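Local coordinates for long form salivary protein D7L1 (Culex quinquefasciatus, PDB 6V4C) that binds and sequesters adenine nucleotides, above all ATP and ADP, so that platelet aggregation and hemostasis in the host are inhibited while the female mosquito feeds, at residues E2-M6 with E54-M58; Y159-A165 with D176-F180; Y166-R170 with L289-C295. Residue numbers count along the deposited sequence, not the author numbering.

Interaction 1 of 3, residues E2-M6 with E54-M58; sequences EWSPM and EALGM
The 2-6 segment is extended, with phi/psi near -104/142 at Trp3 and -116/139 at Met6, whereas 54-58 carries the last turn of helix 45-55 into a loop. Gly57 ends that helix in a Schellman motif (phi/psi 74/16), its N bonded to Glu54 O at 3.1 Å. In register, the CA atoms of Trp3 and Gly57 lie 6.1 Å apart, those of Met6 and Leu56 7.8 Å. This is an N-terminal arm packed over the glycine of the Schellman motif that closes helix 45-55, in the first PBP/GOBP-family region; Trp3 also touches Asn68 and Gln72 of helix 66-75. Trp3 (chi1 t, chi2 91°) sets its five-membered ring over Gly57 CA, a CH-pi contact of 3.6 Å to the centroid, 16° off the normal. A CB on Gly57 would clash with Trp3 NE1. That nitrogen gives a weak hydrogen bond to Met6 SD at 3.4 Å. Met6, with rotamers m, t and p, brings SD to 3.8 Å from Ala55 O and 4.2 Å from Leu56 CD2.

Interaction 2 of 3, residues Y159-A165 with D176-F180; sequences YQDGEAA and DDPKF
Two carboxylates organise this contact. Glu163 OE2 takes a 2.8 Å hydrogen bond from Gln160 N and forms a salt bridge, weak as a hydrogen bond, with Lys179 NZ at 3.2 Å; Lys179 reaches it by an m start followed by three t torsions. Asp177 (chi1 p) uses OD2 to cap the following helix, accepting from Lys179 N at 3.1 Å, while its OD1, whose position is less certain, accepts from Tyr159 OH at 3.2 Å. On the Glu163 side, a type II beta turn from Gln160 to Glu163, with Gly162 at phi 82° and Glu163 N bonded to Gln160 O at 3.1 Å, places Glu163 at the N-cap of helix 164-172. CA atoms pair Tyr159 with Lys179 at 7.7 Å and Ala165 with Asp177 at 6.6 Å. Around this polar frame, Tyr159 (chi1 m) lays CE1 3.9 Å from Lys179 CB and OH 3.6 Å from Phe180 CB, and Ala165 CB meets Asp177 CG at 3.7 Å. Beyond the pair, His183 meets the Tyr159 ring edge-to-face. An N-cap residue, Glu163, and a capping carboxylate, Asp177, thus mark and cross-link the starts of two successive helices, 164-172 and 179-190, in the second PBP/GOBP-family region.

Interaction 3 of 3, residues Y166-R170 with L289-C295; sequences YCNVR and LDSEAKC
Arg170, Cys295 and Ala293 bury the most surface here, and each joins helix 164-172 to the C-terminal end of the chain in its own way. The 166-170 segment is helical throughout; 289-292 is the last turn of helix 279-292, closed by a Schellman motif in which Lys294 takes positive phi (phi/psi 61/40), Lys294 N bonds Ser291 O at 2.9 Å and Cys295 N bonds Asp290 O at 2.8 Å. That reversal turns Cys295 toward the other helix. CA atoms of Cys167 and Cys295 stand 5.3 Å apart, those of Arg170 and Asp290 6.5 Å.

Arg170, with chi1 to chi3 all m, folds its guanidinium across to Asp290. NE and NH2 each donate to the single atom Asp290 OD1 at 2.8 Å, a salt bridge at the guanidinium edge, while Leu289 CB lies over one face, 3.4 Å from Arg170 NH2. A second salt bridge, from NH1 to Glu260, engages the remaining nitrogen. Cys295 (chi1 -75°) forms the disulfide with Cys167 (chi1 -59°), SG to SG 2.0 Å and chi3 -82°. Cys295 SG also lies 5.1 Å from the centroid of the Tyr166 ring, an oblique sulfur-aromatic contact. Ala293 CB fills the space between, 3.7 Å from Tyr166 CE2 and 4.2 Å from Arg170 CD.

The chemistry thus joins a covalent link to a charged one: the disulfide ties the final residue, Cys295, to Cys167, 128 positions earlier in the chain, and the Arg170-Asp290 salt bridge adds a charged link between the same two elements, one turn along helix 164-172.

In the fold
The three contacts illustrate how chemistry follows location in an all-helical protein. Interaction 1 is buried, in the first PBP/GOBP-family region, and relies on ring, glycine and thioether packing with no hydrogen bond between its segments. Interactions 2 and 3 are partly buried, the centre of each about 35 Å from the centre of interaction 1, and depend on salt bridges, with a disulfide added in interaction 3. These two share helix 164-172: interaction 2 uses its start, interaction 3 the following turns. They also touch directly, Tyr159 CB lying 3.5 Å from Tyr166 CG and Phe180 CD1 3.7 Å from Val169 CG2. One helix is therefore held by a neighbour in sequence and by the distant C-terminus.

Interaction 1 of 3, residues E2-M6 with E54-M58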
# COMPACT_ATOMS: atom_id res chain seq x y z
N GLU A 2 13.59 -5.56 8.30
CA GLU A 2 13.93 -4.33 9.00
C GLU A 2 13.12 -3.15 8.46
O GLU A 2 12.59 -3.22 7.35
CB GLU A 2 15.43 -4.04 8.87
N TRP A 3 13.03 -2.08 9.24
CA TRP A 3 12.29 -0.89 8.86
C TRP A 3 13.25 0.21 8.43
O TRP A 3 14.32 0.39 9.03
CB TRP A 3 11.41 -0.39 10.00
CG TRP A 3 10.58 0.81 9.64
CD1 TRP A 3 9.31 0.81 9.12
CD2 TRP A 3 10.96 2.19 9.76
NE1 TRP A 3 8.88 2.09 8.92
CE2 TRP A 3 9.87 2.96 9.30
CE3 TRP A 3 12.11 2.84 10.21
CZ2 TRP A 3 9.91 4.35 9.28
CZ3 TRP A 3 12.14 4.22 10.19
CH2 TRP A 3 11.05 4.97 9.73
N SER A 4 12.86 0.95 7.40
CA SER A 4 13.62 2.09 6.90
C SER A 4 12.63 3.22 6.62
O SER A 4 11.42 2.97 6.57
CB SER A 4 14.39 1.69 5.64
OG SER A 4 13.53 1.09 4.69
N PRO A 5 13.09 4.46 6.45
CA PRO A 5 12.16 5.56 6.17
C PRO A 5 11.29 5.28 4.96
O PRO A 5 11.71 4.63 3.99
CB PRO A 5 13.09 6.76 5.92
CG PRO A 5 14.29 6.45 6.74
CD PRO A 5 14.47 4.96 6.67
N MET A 6 10.05 5.76 5.02
CA MET A 6 9.04 5.47 4.02
C MET A 6 8.64 6.75 3.30
O MET A 6 8.50 7.81 3.93
CB MET A 6 7.80 4.85 4.68
CG MET A 6 8.12 3.80 5.72
SD MET A 6 6.65 3.17 6.55
CE MET A 6 5.90 2.22 5.23
N GLU A 54 2.77 -0.02 14.08
CA GLU A 54 3.67 -1.09 13.67
C GLU A 54 4.01 -0.99 12.19
O GLU A 54 5.18 -1.12 11.80
CB GLU A 54 3.07 -2.45 14.01
CG GLU A 54 2.78 -2.66 15.50
CD GLU A 54 2.24 -4.04 15.81
OE1 GLU A 54 2.86 -4.77 16.61
OE2 GLU A 54 1.18 -4.41 15.24
N ALA A 55 3.00 -0.75 11.35
CA ALA A 55 3.24 -0.64 9.91
C ALA A 55 4.12 0.55 9.57
O ALA A 55 4.89 0.49 8.60
CB ALA A 55 1.91 -0.55 9.16
N LEU A 56 4.04 1.63 10.34
CA LEU A 56 4.85 2.81 10.10
C LEU A 56 6.19 2.77 10.84
O LEU A 56 6.93 3.75 10.81
CB LEU A 56 4.08 4.09 10.47
CG LEU A 56 2.76 4.32 9.73
CD1 LEU A 56 2.30 5.76 9.91
CD2 LEU A 56 2.89 3.96 8.27
N GLY A 57 6.50 1.66 11.50
CA GLY A 57 7.77 1.54 12.19
C GLY A 57 7.87 2.33 13.48
O GLY A 57 8.98 2.54 13.97
N MET A 58 6.74 2.78 14.03
CA MET A 58 6.78 3.50 15.30
C MET A 58 6.84 2.57 16.50
O MET A 58 7.30 2.99 17.56
CB MET A 58 5.54 4.39 15.44
CG MET A 58 5.29 5.33 14.28
SD MET A 58 3.87 6.39 14.60
CE MET A 58 4.68 7.89 15.14

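Interaction 2 of 3, residues Y159-A165 with D176-F180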
# COMPACT_ATOMS: atom_id res chain seq x y z
N TYR A 159 7.56 0.80 -21.76
CA TYR A 159 6.87 0.63 -23.02
C TYR A 159 6.49 1.98 -23.62
O TYR A 159 6.16 2.92 -22.91
CB TYR A 159 5.58 -0.19 -22.86
CG TYR A 159 5.80 -1.62 -22.43
CD1 TYR A 159 6.24 -2.57 -23.34
CD2 TYR A 159 5.56 -2.01 -21.12
CE1 TYR A 159 6.44 -3.88 -22.95
CE2 TYR A 159 5.76 -3.32 -20.73
CZ TYR A 159 6.20 -4.25 -21.64
OH TYR A 159 6.40 -5.56 -21.25
N GLN A 160 6.55 2.05 -24.95
CA GLN A 160 5.95 3.16 -25.67
C GLN A 160 4.45 2.93 -25.76
O GLN A 160 3.99 1.80 -25.95
CB GLN A 160 6.53 3.26 -27.08
CG GLN A 160 7.97 3.72 -27.13
CD GLN A 160 8.35 4.25 -28.50
OE1 GLN A 160 9.26 3.74 -29.15
NE2 GLN A 160 7.65 5.30 -28.94
N ASP A 161 3.69 4.01 -25.62
CA ASP A 161 2.24 3.92 -25.73
C ASP A 161 1.85 3.31 -27.07
O ASP A 161 2.35 3.70 -28.12
CB ASP A 161 1.63 5.32 -25.61
CG ASP A 161 1.71 5.87 -24.20
OD1 ASP A 161 2.30 5.20 -23.33
OD2 ASP A 161 1.17 6.98 -23.96
N GLY A 162 0.98 2.30 -27.01
CA GLY A 162 0.45 1.69 -28.20
C GLY A 162 1.32 0.64 -28.86
O GLY A 162 0.91 0.07 -29.87
N GLU A 163 2.51 0.37 -28.33
CA GLU A 163 3.36 -0.64 -28.95
C GLU A 163 2.78 -2.03 -28.69
O GLU A 163 2.12 -2.28 -27.69
CB GLU A 163 4.81 -0.53 -28.47
CG GLU A 163 5.12 -1.21 -27.15
CD GLU A 163 6.61 -1.28 -26.88
OE1 GLU A 163 7.26 -2.25 -27.32
OE2 GLU A 163 7.14 -0.34 -26.24
N ALA A 164 3.05 -2.94 -29.63
CA ALA A 164 2.35 -4.22 -29.67
C ALA A 164 2.54 -5.02 -28.38
O ALA A 164 1.58 -5.59 -27.85
CB ALA A 164 2.80 -5.04 -30.88
N ALA A 165 3.77 -5.07 -27.86
CA ALA A 165 4.01 -5.81 -26.63
C ALA A 165 3.22 -5.21 -25.48
O ALA A 165 2.69 -5.94 -24.63
CB ALA A 165 5.50 -5.84 -26.31
N ASP A 176 5.67 -12.17 -23.49
CA ASP A 176 6.92 -12.90 -23.64
C ASP A 176 8.10 -11.99 -23.96
O ASP A 176 9.25 -12.46 -23.92
CB ASP A 176 6.79 -13.94 -24.75
CG ASP A 176 6.33 -13.32 -26.07
OD1 ASP A 176 5.23 -12.72 -26.10
OD2 ASP A 176 7.08 -13.42 -27.06
N ASP A 177 7.86 -10.72 -24.28
CA ASP A 177 8.92 -9.84 -24.73
C ASP A 177 9.89 -9.54 -23.57
O ASP A 177 9.53 -9.67 -22.40
CB ASP A 177 8.34 -8.55 -25.30
CG ASP A 177 7.98 -7.54 -24.22
OD1 ASP A 177 7.00 -7.77 -23.48
OD2 ASP A 177 8.69 -6.52 -24.12
N PRO A 178 11.13 -9.16 -23.89
CA PRO A 178 12.14 -9.00 -22.83
C PRO A 178 11.86 -7.88 -21.84
O PRO A 178 12.37 -7.93 -20.72
CB PRO A 178 13.44 -8.76 -23.61
CG PRO A 178 12.99 -8.24 -24.93
CD PRO A 178 11.71 -8.96 -25.23
N LYS A 179 11.08 -6.86 -22.23
CA LYS A 179 10.79 -5.76 -21.32
C LYS A 179 9.86 -6.18 -20.18
O LYS A 179 9.79 -5.48 -19.17
CB LYS A 179 10.15 -4.60 -22.08
CG LYS A 179 11.04 -3.93 -23.11
CD LYS A 179 10.20 -3.06 -24.03
CE LYS A 179 11.04 -2.05 -24.79
NZ LYS A 179 10.20 -1.20 -25.67
N PHE A 180 9.13 -7.29 -20.34
CA PHE A 180 8.17 -7.69 -19.32
C PHE A 180 8.84 -8.15 -18.03
O PHE A 180 8.19 -8.15 -16.97
CB PHE A 180 7.22 -8.77 -19.84
CG PHE A 180 6.03 -9.02 -18.95
CD1 PHE A 180 4.96 -8.14 -18.94
CD2 PHE A 180 6.00 -10.12 -18.11
CE1 PHE A 180 3.87 -8.36 -18.11
CE2 PHE A 180 4.91 -10.35 -17.29
CZ PHE A 180 3.85 -9.47 -17.29

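Interaction 3 of 3, residues Y166-R170 with L289-C295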
# COMPACT_ATOMS: atom_id res chain seq x y z
N TYR A 166 3.12 -3.88 -25.44
CA TYR A 166 2.39 -3.21 -24.36
C TYR A 166 0.91 -3.56 -24.41
O TYR A 166 0.30 -3.84 -23.37
CB TYR A 166 2.60 -1.70 -24.47
CG TYR A 166 2.16 -0.91 -23.27
CD1 TYR A 166 1.90 -1.52 -22.05
CD2 TYR A 166 2.01 0.47 -23.35
CE1 TYR A 166 1.50 -0.79 -20.94
CE2 TYR A 166 1.61 1.22 -22.25
CZ TYR A 166 1.35 0.58 -21.05
OH TYR A 166 0.95 1.33 -19.96
N CYS A 167 0.31 -3.55 -25.59
CA CYS A 167 -1.11 -3.86 -25.69
C CYS A 167 -1.40 -5.32 -25.39
O CYS A 167 -2.50 -5.65 -24.94
CB CYS A 167 -1.66 -3.44 -27.05
SG CYS A 167 -1.45 -1.68 -27.39
N ASN A 168 -0.42 -6.21 -25.61
CA ASN A 168 -0.57 -7.59 -25.16
C ASN A 168 -0.62 -7.67 -23.64
O ASN A 168 -1.39 -8.46 -23.08
CB ASN A 168 0.55 -8.47 -25.72
CG ASN A 168 0.35 -8.80 -27.18
OD1 ASN A 168 -0.76 -8.72 -27.71
ND2 ASN A 168 1.43 -9.18 -27.86
N VAL A 169 0.19 -6.86 -22.95
CA VAL A 169 0.14 -6.80 -21.50
C VAL A 169 -1.24 -6.33 -21.04
O VAL A 169 -1.82 -6.89 -20.10
CB VAL A 169 1.25 -5.88 -20.95
CG1 VAL A 169 1.11 -5.71 -19.44
CG2 VAL A 169 2.62 -6.44 -21.29
N ARG A 170 -1.78 -5.30 -21.70
CA ARG A 170 -3.11 -4.82 -21.37
C ARG A 170 -4.17 -5.88 -21.63
O ARG A 170 -5.10 -6.06 -20.84
CB ARG A 170 -3.42 -3.56 -22.18
CG ARG A 170 -2.61 -2.33 -21.80
CD ARG A 170 -2.97 -1.85 -20.41
NE ARG A 170 -4.41 -1.89 -20.19
CZ ARG A 170 -4.97 -1.91 -18.99
NH1 ARG A 170 -4.22 -1.89 -17.90
NH2 ARG A 170 -6.29 -1.96 -18.87
N LEU A 289 -8.63 2.37 -19.09
CA LEU A 289 -7.20 2.16 -18.86
C LEU A 289 -6.50 1.69 -20.13
O LEU A 289 -5.34 2.05 -20.37
CB LEU A 289 -7.00 1.16 -17.72
CG LEU A 289 -7.31 1.68 -16.32
CD1 LEU A 289 -7.58 0.54 -15.36
CD2 LEU A 289 -6.16 2.54 -15.81
N ASP A 290 -7.18 0.89 -20.95
CA ASP A 290 -6.64 0.55 -22.27
C ASP A 290 -6.42 1.80 -23.10
O ASP A 290 -5.37 1.98 -23.73
CB ASP A 290 -7.61 -0.39 -23.01
CG ASP A 290 -7.71 -1.77 -22.37
OD1 ASP A 290 -6.81 -2.16 -21.60
OD2 ASP A 290 -8.70 -2.47 -22.67
N SER A 291 -7.42 2.69 -23.11
CA SER A 291 -7.32 3.92 -23.90
C SER A 291 -6.20 4.81 -23.38
O SER A 291 -5.49 5.44 -24.18
CB SER A 291 -8.66 4.66 -23.84
OG SER A 291 -8.56 5.92 -24.49
N GLU A 292 -6.04 4.88 -22.06
CA GLU A 292 -4.95 5.65 -21.47
C GLU A 292 -3.59 5.17 -21.97
O GLU A 292 -2.68 5.98 -22.19
CB GLU A 292 -5.03 5.54 -19.95
CG GLU A 292 -3.98 6.30 -19.18
CD GLU A 292 -4.13 6.10 -17.68
OE1 GLU A 292 -3.93 4.96 -17.20
OE2 GLU A 292 -4.46 7.08 -16.98
N ALA A 293 -3.44 3.86 -22.16
CA ALA A 293 -2.21 3.30 -22.70
C ALA A 293 -2.17 3.33 -24.22
O ALA A 293 -1.20 2.83 -24.81
CB ALA A 293 -2.03 1.86 -22.20
N LYS A 294 -3.18 3.91 -24.87
CA LYS A 294 -3.29 3.93 -26.33
C LYS A 294 -3.36 2.52 -26.91
O LYS A 294 -2.77 2.22 -27.94
CB LYS A 294 -2.19 4.77 -27.00
CG LYS A 294 -2.46 6.27 -27.03
CD LYS A 294 -2.41 6.90 -25.65
CE LYS A 294 -2.93 8.33 -25.66
NZ LYS A 294 -2.15 9.20 -26.58
N CYS A 295 -4.11 1.65 -26.23
CA CYS A 295 -4.27 0.27 -26.66
C CYS A 295 -5.74 -0.07 -26.91
O CYS A 295 -6.60 0.80 -26.88
CB CYS A 295 -3.69 -0.69 -25.61
SG CYS A 295 -1.89 -0.77 -25.62